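Local structure of superoxide dismutase [Cu-Zn] (Bacteroidetes bacterium GWA2_30_7, 7B4O) at residues Met83-Gly88 against Tyr105-Ile110; Glu74-Ala79 against Lys133-Gly138; Gln17-Thr22 against Ala142-Gly147. The protein probably converts superoxide into oxygen and hydrogen peroxide as a copper-zinc enzyme, here captured with zinc in both active-site metal positions. All coordinates share one frame; numbering follows the deposited sequence.

Interaction 1: Met83-Gly88 against Tyr105-Ile110. With ZN (zinc ion), chain F.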
loop_
_atom_site.group_PDB
_atom_site.type_symbol
_atom_site.label_atom_id
_atom_site.label_comp_id
_atom_site.label_asym_id
_atom_site.label_seq_id
_atom_site.Cartn_x
_atom_site.Cartn_y
_atom_site.Cartn_z
ATOM N N MET A 83 5.566 -8.581 -25.929
ATOM C CA MET A 83 5.080 -7.223 -26.277
ATOM C C MET A 83 3.581 -7.156 -25.980
ATOM O O MET A 83 3.113 -6.132 -25.488
ATOM C CB MET A 83 5.345 -6.938 -27.755
ATOM C CG MET A 83 6.816 -6.920 -28.090
ATOM S SD MET A 83 7.666 -5.654 -27.133
ATOM C CE MET A 83 8.485 -6.643 -25.890
ATOM N N SER A 84 2.860 -8.246 -26.255
ATOM C CA SER A 84 1.414 -8.376 -25.958
ATOM C C SER A 84 1.251 -8.812 -24.496
ATOM O O SER A 84 1.135 -10.029 -24.242
ATOM C CB SER A 84 0.757 -9.320 -26.923
ATOM O OG SER A 84 -0.632 -9.357 -26.696
ATOM N N ARG A 85 1.288 -7.844 -23.582
ATOM C CA ARG A 85 1.149 -8.084 -22.129
ATOM C C ARG A 85 0.466 -6.888 -21.472
ATOM O O ARG A 85 0.506 -5.776 -22.012
ATOM C CB ARG A 85 2.505 -8.353 -21.472
ATOM C CG ARG A 85 3.461 -7.171 -21.510
ATOM C CD ARG A 85 4.665 -7.380 -20.611
ATOM N NE ARG A 85 4.484 -6.779 -19.285
ATOM C CZ ARG A 85 5.469 -6.483 -18.453
ATOM N NH1 ARG A 85 6.721 -6.762 -18.774
ATOM N NH2 ARG A 85 5.202 -5.892 -17.306
ATOM N N HIS A 86 -0.123 -7.138 -20.310
ATOM C CA HIS A 86 -0.566 -6.096 -19.365
ATOM C C HIS A 86 0.680 -5.527 -18.684
ATOM O O HIS A 86 1.647 -6.285 -18.492
ATOM C CB HIS A 86 -1.492 -6.711 -18.307
ATOM C CG HIS A 86 -2.708 -7.357 -18.866
ATOM N ND1 HIS A 86 -3.272 -8.484 -18.322
ATOM C CD2 HIS A 86 -3.472 -7.032 -19.931
ATOM C CE1 HIS A 86 -4.351 -8.793 -19.014
ATOM N NE2 HIS A 86 -4.487 -7.933 -19.999
ATOM N N ILE A 87 0.662 -4.247 -18.333
ATOM C CA ILE A 87 1.744 -3.673 -17.489
ATOM C C ILE A 87 1.917 -4.581 -16.262
ATOM O O ILE A 87 3.063 -4.848 -15.870
ATOM C CB ILE A 87 1.457 -2.218 -17.097
ATOM C CG1 ILE A 87 1.394 -1.285 -18.309
ATOM C CG2 ILE A 87 2.490 -1.743 -16.088
ATOM C CD1 ILE A 87 2.616 -1.314 -19.201
ATOM N N GLY A 88 0.817 -5.088 -15.713
ATOM C CA GLY A 88 0.871 -5.877 -14.464
ATOM C C GLY A 88 1.347 -7.312 -14.639
ATOM O O GLY A 88 1.342 -8.053 -13.632
ATOM N N TYR A 105 14.214 -9.887 -11.627
ATOM C CA TYR A 105 14.310 -9.686 -13.094
ATOM C C TYR A 105 14.169 -8.192 -13.371
ATOM O O TYR A 105 13.729 -7.426 -12.490
ATOM C CB TYR A 105 13.291 -10.541 -13.855
ATOM C CG TYR A 105 11.923 -9.927 -13.967
ATOM C CD1 TYR A 105 11.027 -9.970 -12.916
ATOM C CD2 TYR A 105 11.536 -9.270 -15.124
ATOM C CE1 TYR A 105 9.777 -9.383 -13.014
ATOM C CE2 TYR A 105 10.287 -8.688 -15.243
ATOM C CZ TYR A 105 9.403 -8.747 -14.184
ATOM O OH TYR A 105 8.173 -8.175 -14.268
ATOM N N ILE A 106 14.550 -7.811 -14.583
ATOM C CA ILE A 106 14.480 -6.414 -15.077
ATOM C C ILE A 106 13.241 -6.286 -15.960
ATOM O O ILE A 106 13.172 -6.958 -17.020
ATOM C CB ILE A 106 15.760 -6.046 -15.845
ATOM C CG1 ILE A 106 17.018 -6.250 -14.998
ATOM C CG2 ILE A 106 15.642 -4.632 -16.376
ATOM C CD1 ILE A 106 17.019 -5.490 -13.692
ATOM N N ASP A 107 12.315 -5.440 -15.537
ATOM C CA ASP A 107 11.074 -5.134 -16.276
ATOM C C ASP A 107 11.278 -3.817 -17.023
ATOM O O ASP A 107 11.720 -2.845 -16.420
ATOM C CB ASP A 107 9.883 -5.101 -15.324
ATOM C CG ASP A 107 8.573 -5.112 -16.076
ATOM O OD1 ASP A 107 8.237 -4.077 -16.679
ATOM O OD2 ASP A 107 7.911 -6.138 -16.053
ATOM N N LYS A 108 10.966 -3.800 -18.319
ATOM C CA LYS A 108 11.198 -2.627 -19.200
ATOM C C LYS A 108 9.905 -1.826 -19.389
ATOM O O LYS A 108 9.945 -0.835 -20.125
ATOM C CB LYS A 108 11.770 -3.113 -20.531
ATOM C CG LYS A 108 13.155 -3.730 -20.411
ATOM C CD LYS A 108 13.918 -3.783 -21.720
ATOM C CE LYS A 108 15.408 -3.966 -21.526
ATOM N NZ LYS A 108 16.100 -2.674 -21.294
ATOM N N MET A 109 8.806 -2.213 -18.743
ATOM C CA MET A 109 7.478 -1.579 -18.949
ATOM C C MET A 109 7.011 -0.813 -17.704
ATOM O O MET A 109 6.331 0.207 -17.863
ATOM C CB MET A 109 6.431 -2.631 -19.325
ATOM C CG MET A 109 6.727 -3.312 -20.637
ATOM S SD MET A 109 5.227 -3.922 -21.398
ATOM C CE MET A 109 5.836 -4.480 -22.995
ATOM N N ILE A 110 7.329 -1.284 -16.498
ATOM C CA ILE A 110 6.775 -0.649 -15.269
ATOM C C ILE A 110 7.521 0.668 -14.992
ATOM O O ILE A 110 8.758 0.735 -15.176
ATOM C CB ILE A 110 6.753 -1.634 -14.081
ATOM C CG1 ILE A 110 8.140 -2.114 -13.664
ATOM C CG2 ILE A 110 5.831 -2.809 -14.390
ATOM C CD1 ILE A 110 8.078 -3.265 -12.675
HETATM ZN ZN ZN F . -2.402 -9.951 -17.245
#

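Interaction 2: Glu74-Ala79 against Lys133-Gly138. With ZN (zinc ion), chain F.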
loop_
_atom_site.group_PDB
_atom_site.type_symbol
_atom_site.label_atom_id
_atom_site.label_comp_id
_atom_site.label_asym_id
_atom_site.label_seq_id
_atom_site.Cartn_x
_atom_site.Cartn_y
_atom_site.Cartn_z
ATOM N N GLU A 74 -4.682 -1.360 -22.311
ATOM C CA GLU A 74 -5.840 -2.138 -22.836
ATOM C C GLU A 74 -5.318 -3.205 -23.803
ATOM O O GLU A 74 -5.846 -3.332 -24.935
ATOM C CB GLU A 74 -6.874 -1.218 -23.486
ATOM C CG GLU A 74 -7.488 -0.234 -22.501
ATOM C CD GLU A 74 -8.453 0.786 -23.088
ATOM O OE1 GLU A 74 -8.839 1.726 -22.359
ATOM O OE2 GLU A 74 -8.805 0.647 -24.264
ATOM N N LYS A 75 -4.294 -3.936 -23.377
ATOM C CA LYS A 75 -3.641 -5.012 -24.149
ATOM C C LYS A 75 -4.064 -6.370 -23.582
ATOM O O LYS A 75 -4.833 -6.414 -22.603
ATOM C CB LYS A 75 -2.131 -4.762 -24.163
ATOM C CG LYS A 75 -1.762 -3.593 -25.081
ATOM C CD LYS A 75 -0.291 -3.281 -25.189
ATOM C CE LYS A 75 0.532 -4.398 -25.787
ATOM N NZ LYS A 75 0.191 -4.642 -27.204
ATOM N N SER A 76 -3.627 -7.431 -24.250
ATOM C CA SER A 76 -3.918 -8.839 -23.891
ATOM C C SER A 76 -2.981 -9.281 -22.772
ATOM O O SER A 76 -1.928 -8.686 -22.608
ATOM C CB SER A 76 -3.790 -9.735 -25.087
ATOM O OG SER A 76 -4.733 -9.368 -26.067
ATOM N N HIS A 77 -3.366 -10.330 -22.055
ATOM C CA HIS A 77 -2.532 -10.961 -21.005
ATOM C C HIS A 77 -1.372 -11.702 -21.668
ATOM O O HIS A 77 -1.602 -12.400 -22.677
ATOM C CB HIS A 77 -3.366 -11.915 -20.168
ATOM C CG HIS A 77 -2.573 -12.557 -19.084
ATOM N ND1 HIS A 77 -2.149 -11.874 -17.950
ATOM C CD2 HIS A 77 -2.041 -13.797 -19.000
ATOM C CE1 HIS A 77 -1.437 -12.696 -17.205
ATOM N NE2 HIS A 77 -1.357 -13.873 -17.817
ATOM N N GLY A 78 -0.177 -11.621 -21.094
ATOM C CA GLY A 78 0.968 -12.407 -21.577
ATOM C C GLY A 78 2.052 -12.551 -20.538
ATOM O O GLY A 78 1.773 -12.333 -19.339
ATOM N N ALA A 79 3.242 -12.915 -21.000
ATOM C CA ALA A 79 4.460 -13.097 -20.185
ATOM C C ALA A 79 5.200 -11.772 -20.089
ATOM O O ALA A 79 5.064 -10.915 -20.961
ATOM C CB ALA A 79 5.321 -14.170 -20.794
ATOM N N LYS A 133 -0.864 -17.323 -21.221
ATOM C CA LYS A 133 -1.553 -17.448 -22.532
ATOM C C LYS A 133 -3.059 -17.269 -22.408
ATOM O O LYS A 133 -3.630 -16.605 -23.299
ATOM C CB LYS A 133 -1.239 -18.799 -23.182
ATOM C CG LYS A 133 0.226 -19.009 -23.543
ATOM C CD LYS A 133 0.751 -18.052 -24.583
ATOM C CE LYS A 133 2.173 -18.351 -25.012
ATOM N NZ LYS A 133 2.685 -17.309 -25.934
ATOM N N THR A 134 -3.699 -17.880 -21.411
ATOM C CA THR A 134 -5.175 -17.852 -21.270
ATOM C C THR A 134 -5.609 -16.412 -20.976
ATOM O O THR A 134 -5.016 -15.788 -20.072
ATOM C CB THR A 134 -5.677 -18.837 -20.208
ATOM O OG1 THR A 134 -5.218 -20.146 -20.554
ATOM C CG2 THR A 134 -7.187 -18.839 -20.108
ATOM N N GLN A 135 -6.600 -15.918 -21.719
ATOM C CA GLN A 135 -7.142 -14.556 -21.546
ATOM C C GLN A 135 -8.303 -14.622 -20.566
ATOM O O GLN A 135 -9.052 -15.599 -20.573
ATOM C CB GLN A 135 -7.572 -13.982 -22.895
ATOM C CG GLN A 135 -6.441 -13.919 -23.900
ATOM C CD GLN A 135 -5.296 -13.075 -23.404
ATOM O OE1 GLN A 135 -5.488 -11.941 -22.978
ATOM N NE2 GLN A 135 -4.100 -13.633 -23.450
ATOM N N PRO A 136 -8.517 -13.584 -19.725
ATOM C CA PRO A 136 -7.624 -12.427 -19.615
ATOM C C PRO A 136 -6.615 -12.426 -18.450
ATOM O O PRO A 136 -5.960 -11.411 -18.253
ATOM C CB PRO A 136 -8.644 -11.307 -19.383
ATOM C CG PRO A 136 -9.689 -11.956 -18.497
ATOM C CD PRO A 136 -9.740 -13.403 -18.941
ATOM N N THR A 137 -6.499 -13.527 -17.707
ATOM C CA THR A 137 -5.730 -13.566 -16.428
ATOM C C THR A 137 -4.640 -14.645 -16.379
ATOM O O THR A 137 -3.937 -14.636 -15.367
ATOM C CB THR A 137 -6.670 -13.754 -15.229
ATOM O OG1 THR A 137 -7.076 -15.123 -15.194
ATOM C CG2 THR A 137 -7.897 -12.877 -15.294
ATOM N N GLY A 138 -4.491 -15.529 -17.375
ATOM C CA GLY A 138 -3.508 -16.633 -17.291
ATOM C C GLY A 138 -3.962 -17.798 -16.417
ATOM O O GLY A 138 -3.136 -18.706 -16.175
HETATM ZN ZN ZN F . -2.402 -9.951 -17.245
#

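Interaction 3: Gln17-Thr22 against Ala142-Gly147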
loop_
_atom_site.group_PDB
_atom_site.type_symbol
_atom_site.label_atom_id
_atom_site.label_comp_id
_atom_site.label_asym_id
_atom_site.label_seq_id
_atom_site.Cartn_x
_atom_site.Cartn_y
_atom_site.Cartn_z
ATOM N N GLN A 17 -7.439 -14.426 3.453
ATOM C CA GLN A 17 -7.860 -15.023 4.750
ATOM C C GLN A 17 -7.412 -16.472 4.934
ATOM O O GLN A 17 -7.089 -16.805 6.084
ATOM C CB GLN A 17 -9.358 -14.892 4.931
ATOM C CG GLN A 17 -9.755 -13.500 5.369
ATOM C CD GLN A 17 -11.077 -13.508 6.087
ATOM O OE1 GLN A 17 -11.739 -14.534 6.219
ATOM N NE2 GLN A 17 -11.471 -12.338 6.536
ATOM N N ASP A 18 -7.431 -17.309 3.900
ATOM C CA ASP A 18 -7.234 -18.773 4.079
ATOM C C ASP A 18 -5.761 -19.166 3.917
ATOM O O ASP A 18 -5.473 -20.379 3.777
ATOM C CB ASP A 18 -8.111 -19.545 3.097
ATOM C CG ASP A 18 -9.596 -19.256 3.235
ATOM O OD1 ASP A 18 -10.028 -18.777 4.301
ATOM O OD2 ASP A 18 -10.314 -19.523 2.272
ATOM N N TYR A 19 -4.850 -18.190 3.810
ATOM C CA TYR A 19 -3.437 -18.436 3.447
ATOM C C TYR A 19 -2.501 -17.808 4.485
ATOM O O TYR A 19 -2.973 -17.104 5.382
ATOM C CB TYR A 19 -3.187 -17.928 2.026
ATOM C CG TYR A 19 -4.002 -18.672 0.993
ATOM C CD1 TYR A 19 -3.577 -19.897 0.502
ATOM C CD2 TYR A 19 -5.230 -18.193 0.563
ATOM C CE1 TYR A 19 -4.331 -20.603 -0.423
ATOM C CE2 TYR A 19 -5.994 -18.889 -0.362
ATOM C CZ TYR A 19 -5.546 -20.101 -0.856
ATOM O OH TYR A 19 -6.287 -20.788 -1.775
ATOM N N LYS A 20 -1.196 -18.052 4.336
ATOM C CA LYS A 20 -0.146 -17.586 5.282
ATOM C C LYS A 20 0.997 -16.911 4.517
ATOM O O LYS A 20 2.059 -16.687 5.099
ATOM C CB LYS A 20 0.379 -18.764 6.112
ATOM C CG LYS A 20 0.961 -19.911 5.303
ATOM C CD LYS A 20 1.725 -20.960 6.086
ATOM C CE LYS A 20 2.377 -21.962 5.151
ATOM N NZ LYS A 20 3.285 -22.892 5.862
ATOM N N VAL A 21 0.782 -16.592 3.243
ATOM C CA VAL A 21 1.838 -16.028 2.352
ATOM C C VAL A 21 2.166 -14.598 2.798
ATOM O O VAL A 21 1.253 -13.791 2.931
ATOM C CB VAL A 21 1.388 -16.060 0.878
ATOM C CG1 VAL A 21 2.399 -15.363 -0.018
ATOM C CG2 VAL A 21 1.122 -17.473 0.395
ATOM N N THR A 22 3.455 -14.315 2.989
ATOM C CA THR A 22 3.975 -12.996 3.403
ATOM C C THR A 22 5.211 -12.665 2.568
ATOM O O THR A 22 5.769 -13.569 1.924
ATOM C CB THR A 22 4.349 -12.972 4.889
ATOM O OG1 THR A 22 5.413 -13.907 5.105
ATOM C CG2 THR A 22 3.181 -13.307 5.785
ATOM N N ALA A 142 -6.972 -18.675 -7.442
ATOM C CA ALA A 142 -7.311 -17.843 -6.271
ATOM C C ALA A 142 -6.152 -16.903 -5.922
ATOM O O ALA A 142 -4.984 -17.132 -6.343
ATOM C CB ALA A 142 -7.673 -18.722 -5.107
ATOM N N ARG A 143 -6.479 -15.874 -5.155
ATOM C CA ARG A 143 -5.510 -14.860 -4.687
ATOM C C ARG A 143 -5.080 -15.256 -3.278
ATOM O O ARG A 143 -5.964 -15.357 -2.403
ATOM C CB ARG A 143 -6.179 -13.492 -4.725
ATOM C CG ARG A 143 -6.741 -13.155 -6.092
ATOM C CD ARG A 143 -7.527 -11.858 -6.147
ATOM N NE ARG A 143 -8.032 -11.712 -7.507
ATOM C CZ ARG A 143 -8.328 -10.566 -8.097
ATOM N NH1 ARG A 143 -8.214 -9.414 -7.465
ATOM N NH2 ARG A 143 -8.757 -10.589 -9.347
ATOM N N VAL A 144 -3.792 -15.505 -3.087
ATOM C CA VAL A 144 -3.270 -16.000 -1.784
ATOM C C VAL A 144 -2.669 -14.851 -0.991
ATOM O O VAL A 144 -2.460 -15.016 0.222
ATOM C CB VAL A 144 -2.271 -17.162 -1.957
ATOM C CG1 VAL A 144 -2.912 -18.318 -2.695
ATOM C CG2 VAL A 144 -0.966 -16.771 -2.605
ATOM N N ALA A 145 -2.351 -13.727 -1.629
ATOM C CA ALA A 145 -1.727 -12.590 -0.921
ATOM C C ALA A 145 -1.953 -11.305 -1.699
ATOM O O ALA A 145 -2.129 -11.370 -2.930
ATOM C CB ALA A 145 -0.269 -12.847 -0.671
ATOM N N CYS A 146 -1.973 -10.185 -0.998
ATOM C CA CYS A 146 -2.278 -8.856 -1.567
ATOM C C CYS A 146 -1.391 -7.846 -0.847
ATOM O O CYS A 146 -1.236 -7.928 0.391
ATOM C CB CYS A 146 -3.754 -8.510 -1.394
ATOM S SG CYS A 146 -4.298 -7.000 -2.229
ATOM N N GLY A 147 -0.861 -6.878 -1.583
ATOM C CA GLY A 147 -0.243 -5.709 -0.951
ATOM C C GLY A 147 -0.331 -4.509 -1.855
ATOM O O GLY A 147 -0.595 -4.694 -3.040
#

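Interaction 1: Met83-Gly88 against Tyr105-Ile110
M109 lays its thioether against R85, with SD 3.6 Å from R85 CD and over one face of the guanidinium, displaced toward its rim. Its chain is extended beyond CG, so sulfur and methyl arrive end first. R85 begins with CG in the crowded position between backbone N and carbonyl carbon (chi1 65°) and bends at chi3 (-95°), bringing the guanidinium round to its own loop. There R85 NE gives a nearly straight hydrogen bond to H86 O at 3.0 Å, and R85 NH2 gives another to I87 O at 2.8 Å. Both acceptors lie in the guanidinium plane and fix its rotation. The end of the group then grips a single oxygen in a salt bridge, R85 NH1 and NH2 each standing 3.0 Å from D107 OD2, with guanidinium and carboxylate planes 84° apart. D107 OD2 receives NH2 on its syn lone pair and, on the anti one, Y105 OH at 2.7 Å. D107 OD1 accepts from the backbone N of M109, an Asx turn, and from that of I110, which completes an Asx motif just beyond strand 101-107. Beside it, I87 CG2 meets I110 CG2 at 3.9 Å. So many donors around one carboxylate should keep D107 ionised, and the R85 NE bond to H86 O probably steadies the backbone of this zinc ligand, consistent with a second-shell tie from barrel to metal loop.

Interaction 2: Glu74-Ala79 against Lys133-Gly138
The amide of Q135 lies alongside the backbone of H77 and pairs with both of its polar groups. Q135 OE1 accepts from H77 N at 2.8 Å, and Q135 NE2 returns a bond to H77 O at 2.9 Å, the latter close to straight at 170°. Each donor lies in the plane of the carbonyl it meets, on a lone pair, so the glutamine edge serves the chain much as a neighbouring strand would. A bend at chi2 (-59°) curls the side chain back far enough for Q135 NE2 to bond K133 O as well, at 3.0 Å, though from above that carbonyl's plane; the amide is thus held at three points. H77 sends its ring toward the same segment, CG anti to the backbone N (chi1 -179°), and one face rests on the T137-G138 peptide, with G138 N 3.4 Å from H77 CD2. That N-H is spent on T134 O rather than on the ring, and G138, at positive phi and without a side chain, lets the imidazole come in close. In copper-zinc superoxide dismutases this is where the zinc loop meets the electrostatic loop. H77 ND1 binds the zinc ion at 2.1 Å, sharing it with H69, H86 and D89, while NE2 is hydrogen-bonded to D130, which probably corresponds to the family's second-shell aspartate. Following a cis peptide bond, P136 turns its O toward H77 CB, 3.3 Å away, at the base of the ring.

Interaction 3: Gln17-Thr22 against Ala142-Gly147
A classic beta bulge in strand 143-151 of the Greek-key barrel forms one side of this contact; the other is the turn that joins strands 8-15 and 22-30. V144 and A145 both face V125 on the neighbouring strand, and the bulge lets these two consecutive residues send their CB atoms toward the turn, where a regular strand would alternate them. V144 carries most of the packing. V144 CG1, anti to the carbonyl carbon (chi1 -58°), sits squarely over the face of Y19, 3.5 Å from the ring centroid and 11° off the ring normal, a well-centred CH-pi contact. The two side chains cross at about a right angle, with V144 CG1 meeting Y19 CE1 at 3.5 Å. Y19 CB, lower on the same residue, rests 3.5 Å from V144 O, and the far end of the ring extends along the strand until Y19 OH lies 4.2 Å from A142 CB. In this antiparallel barrel the edge of the turn is also stitched to the strand through T16, which bonds the backbone of V144 and, by its hydroxyl, R143 O. V21 takes the other branch of V144: V21 CG2 meets V144 CG2 at 3.7 Å. The second methyl, V21 CG1, anti to the backbone N (chi1 174°), is 3.7 Å from A145 CB, so the isopropyl group straddles the two bulge residues; I13 of strand 8-15 packs on both V21 and A145. R143 points away from the turn, its guanidinium bonded to G63 O and G67 O and its side chain about 6 Å from a bound zinc ion, consistent with the active-site arginine of this family. Three residues further along, C146 forms the disulfide with C58.

Along the chain the six segments run 17-22, 74-79, 83-88, 105-110, 133-138 and 142-147, so interaction 3 encloses interaction 2, which in turn encloses interaction 1. Interactions 1 and 2 have centres 12 Å apart and touch directly; each contributes a histidine to the same zinc ion, from two parts of one long loop between strands 46-53 and 89-95. Interaction 3 lies 23 Å from interaction 1 and 22 Å from interaction 2, centre to centre, and stands across the chain's centre from interaction 1. It shares the antiparallel barrel sheet with interaction 1, and its segment 142-147 follows 133-138 after three residues. They join the metal-binding loops to one another and barrel strands to their connections.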